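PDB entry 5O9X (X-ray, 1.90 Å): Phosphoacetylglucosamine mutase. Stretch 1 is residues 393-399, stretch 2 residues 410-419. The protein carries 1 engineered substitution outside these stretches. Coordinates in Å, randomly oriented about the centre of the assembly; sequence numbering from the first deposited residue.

Stretch 1, residues 393-399: ALKTIKN
Stretch 2 (410-419) SLECLQALTD

Both stretches are α-helical, with phi/psi values mostly near -65/-42. The helix of residues 393-399 begins earlier in the chain, and that of 410-419 extends beyond its stretch in both directions. Their N-to-C directions make an angle of 135°, with a signed crossing angle of -135°, so the helices run obliquely antiparallel; their axes approach to 9.3 Å. The register follows from this reversal: the CA atoms of Leu394 and Thr418 lie 7.9 Å apart, while those of Ile397 and Gln415 close to 6.1 Å. The contact is compact, burying 307 Å² over both sides.

Ala393 does not touch the partner helix, but its O accepts the backbone hydrogen bond from Ile397 N at 2.8 Å. Leu394, in rotamer mt, has a CA-to-CB bond that points sideways, yet its end reaches inward, placing CD2 3.7 Å from Thr418 CG2. A branched apolar residue suits this edge because it can extend a methyl across the gap. Lys395 is out of reach and exposed, a natural setting for a charged amine. Thr396 turns sideways and contributes little beyond a marginal approach of its O to Leu411 CD1, at 4.5 Å.

Ile397 is the centre of the contact, with 108 Å² covered. Its mt rotamer (chi1 -67°, chi2 167°) distributes its methyls along the other helix: CG2 lies 3.5 Å from Gln415 CG and 4.2 Å from Leu414 CB, whereas CD1 lies 3.8 Å from Thr418 CG2. Leu414 (mt) points toward this helix and supplies apolar packing. Thr418, also pointing toward it, takes chi1 65° (p); its OG1 donates to Gln415 O within its own helix at 2.6 Å, satisfying the hydroxyl while CG2 provides the methyl surface.

Ile397 also supplies the polar link, through its backbone carbonyl. Gln415 (chi1 -62°, chi2 166°, chi3 -13°) starts sideways, but its amide end comes nearer, and NE2 donates a hydrogen bond to Ile397 O at 3.1 Å, with a nearly straight N-H...O angle of 166°. Glutamine is well suited here: its methylenes pack against isoleucine while its amide serves a carbonyl near the end of the stretch. Leu411 (chi1 -172°, chi2 77°, tp) brings CD1 within 3.6 Å of that same Ile397 O, adding an apolar neighbour beside the hydrogen bond.

Lys398, all-trans and pointing away, keeps its side chain exposed. Asn399 (chi1 -60°, phi/psi -104/-12) also points away, and its N bonds to Lys395 O at 2.9 Å.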

# COMPACT_ATOMS: atom_id res chain seq x y z
N ALA A 393 -12.99 3.59 19.50
CA ALA A 393 -13.74 2.52 18.79
C ALA A 393 -13.34 1.16 19.35
O ALA A 393 -14.21 0.24 19.62
CB ALA A 393 -13.50 2.65 17.25
N LEU A 394 -12.04 1.00 19.57
CA LEU A 394 -11.56 -0.31 20.05
C LEU A 394 -12.10 -0.60 21.44
O LEU A 394 -12.42 -1.77 21.74
CB LEU A 394 -10.05 -0.41 20.03
CG LEU A 394 -9.40 -0.46 18.66
CD1 LEU A 394 -7.87 -0.35 18.82
CD2 LEU A 394 -9.81 -1.76 17.92
N LYS A 395 -12.16 0.45 22.27
CA LYS A 395 -12.68 0.36 23.65
C LYS A 395 -14.16 -0.02 23.62
O LYS A 395 -14.53 -0.96 24.27
CB LYS A 395 -12.44 1.67 24.46
CG LYS A 395 -11.22 1.65 25.38
CD LYS A 395 -11.15 2.86 26.34
CE LYS A 395 -12.39 3.02 27.25
NZ LYS A 395 -12.26 3.99 28.39
N THR A 396 -14.97 0.66 22.80
CA THR A 396 -16.36 0.30 22.54
C THR A 396 -16.49 -1.15 22.07
O THR A 396 -17.33 -1.87 22.60
CB THR A 396 -16.99 1.22 21.50
OG1 THR A 396 -16.82 2.57 21.92
CG2 THR A 396 -18.50 0.91 21.33
N ILE A 397 -15.69 -1.57 21.07
CA ILE A 397 -15.76 -2.95 20.53
C ILE A 397 -15.39 -3.99 21.60
O ILE A 397 -15.98 -5.06 21.66
CB ILE A 397 -14.88 -3.07 19.26
CG1 ILE A 397 -15.52 -2.19 18.15
CG2 ILE A 397 -14.76 -4.52 18.80
CD1 ILE A 397 -14.62 -1.96 16.95
N LYS A 398 -14.40 -3.66 22.43
CA LYS A 398 -13.91 -4.57 23.45
C LYS A 398 -14.89 -4.68 24.66
O LYS A 398 -15.11 -5.79 25.14
CB LYS A 398 -12.51 -4.14 23.97
CG LYS A 398 -11.82 -5.17 24.89
CD LYS A 398 -10.66 -4.57 25.67
CE LYS A 398 -9.89 -5.68 26.36
NZ LYS A 398 -8.55 -5.21 26.84
N ASN A 399 -15.45 -3.56 25.09
CA ASN A 399 -16.12 -3.47 26.40
C ASN A 399 -17.62 -3.46 26.39
O ASN A 399 -18.20 -3.56 27.45
CB ASN A 399 -15.66 -2.21 27.16
CG ASN A 399 -14.16 -2.21 27.43
OD1 ASN A 399 -13.54 -3.27 27.57
ND2 ASN A 399 -13.58 -1.02 27.49
N SER A 410 -22.44 -10.56 16.67
CA SER A 410 -21.95 -9.46 15.85
C SER A 410 -20.82 -8.72 16.52
O SER A 410 -19.82 -8.34 15.84
CB SER A 410 -23.11 -8.53 15.53
OG SER A 410 -23.91 -9.17 14.51
N LEU A 411 -20.94 -8.50 17.84
CA LEU A 411 -19.85 -7.86 18.55
C LEU A 411 -18.56 -8.68 18.46
O LEU A 411 -17.44 -8.13 18.16
CB LEU A 411 -20.22 -7.52 20.02
CG LEU A 411 -19.16 -6.66 20.75
CD1 LEU A 411 -19.27 -5.20 20.29
CD2 LEU A 411 -19.44 -6.69 22.25
N GLU A 412 -18.67 -9.99 18.65
CA GLU A 412 -17.51 -10.86 18.58
C GLU A 412 -16.91 -10.88 17.16
O GLU A 412 -15.71 -10.97 17.02
CB GLU A 412 -17.85 -12.32 19.00
CG GLU A 412 -17.70 -12.50 20.54
CD GLU A 412 -18.34 -13.78 21.11
OE1 GLU A 412 -18.03 -14.89 20.61
OE2 GLU A 412 -19.17 -13.67 22.06
N CYS A 413 -17.77 -10.83 16.13
CA CYS A 413 -17.26 -10.76 14.75
C CYS A 413 -16.47 -9.45 14.60
O CYS A 413 -15.35 -9.45 14.11
CB CYS A 413 -18.44 -10.86 13.77
SG CYS A 413 -17.82 -11.07 12.09
N LEU A 414 -16.98 -8.33 15.10
CA LEU A 414 -16.22 -7.08 15.00
C LEU A 414 -14.90 -7.14 15.69
O LEU A 414 -13.88 -6.63 15.18
CB LEU A 414 -17.00 -5.88 15.57
CG LEU A 414 -17.99 -5.18 14.68
CD1 LEU A 414 -18.83 -4.28 15.57
CD2 LEU A 414 -17.24 -4.38 13.58
N GLN A 415 -14.86 -7.76 16.87
CA GLN A 415 -13.61 -7.84 17.64
C GLN A 415 -12.58 -8.64 16.86
O GLN A 415 -11.41 -8.23 16.76
CB GLN A 415 -13.84 -8.56 19.03
CG GLN A 415 -14.82 -7.83 19.97
CD GLN A 415 -15.28 -8.72 21.16
OE1 GLN A 415 -15.08 -9.95 21.17
NE2 GLN A 415 -15.88 -8.07 22.19
N ALA A 416 -13.02 -9.76 16.27
CA ALA A 416 -12.11 -10.58 15.49
C ALA A 416 -11.54 -9.75 14.24
O ALA A 416 -10.34 -9.85 13.88
CB ALA A 416 -12.83 -11.84 15.01
N LEU A 417 -12.42 -8.97 13.61
CA LEU A 417 -12.06 -8.15 12.45
C LEU A 417 -10.93 -7.16 12.84
O LEU A 417 -9.99 -6.94 12.08
CB LEU A 417 -13.36 -7.47 11.97
CG LEU A 417 -13.45 -6.62 10.72
CD1 LEU A 417 -14.82 -6.88 10.05
CD2 LEU A 417 -13.39 -5.21 11.27
N THR A 418 -10.99 -6.60 14.04
CA THR A 418 -9.98 -5.68 14.46
C THR A 418 -8.67 -6.43 14.67
O THR A 418 -7.62 -5.80 14.58
CB THR A 418 -10.32 -4.89 15.79
OG1 THR A 418 -10.40 -5.81 16.89
CG2 THR A 418 -11.65 -4.06 15.69
N ASP A 419 -8.69 -7.73 14.97
CA ASP A 419 -7.38 -8.45 15.01
C ASP A 419 -6.90 -8.96 13.65
O ASP A 419 -5.71 -9.28 13.46
CB ASP A 419 -7.43 -9.65 15.96
CG ASP A 419 -7.46 -9.21 17.39
OD1 ASP A 419 -6.73 -8.24 17.76
OD2 ASP A 419 -8.27 -9.78 18.09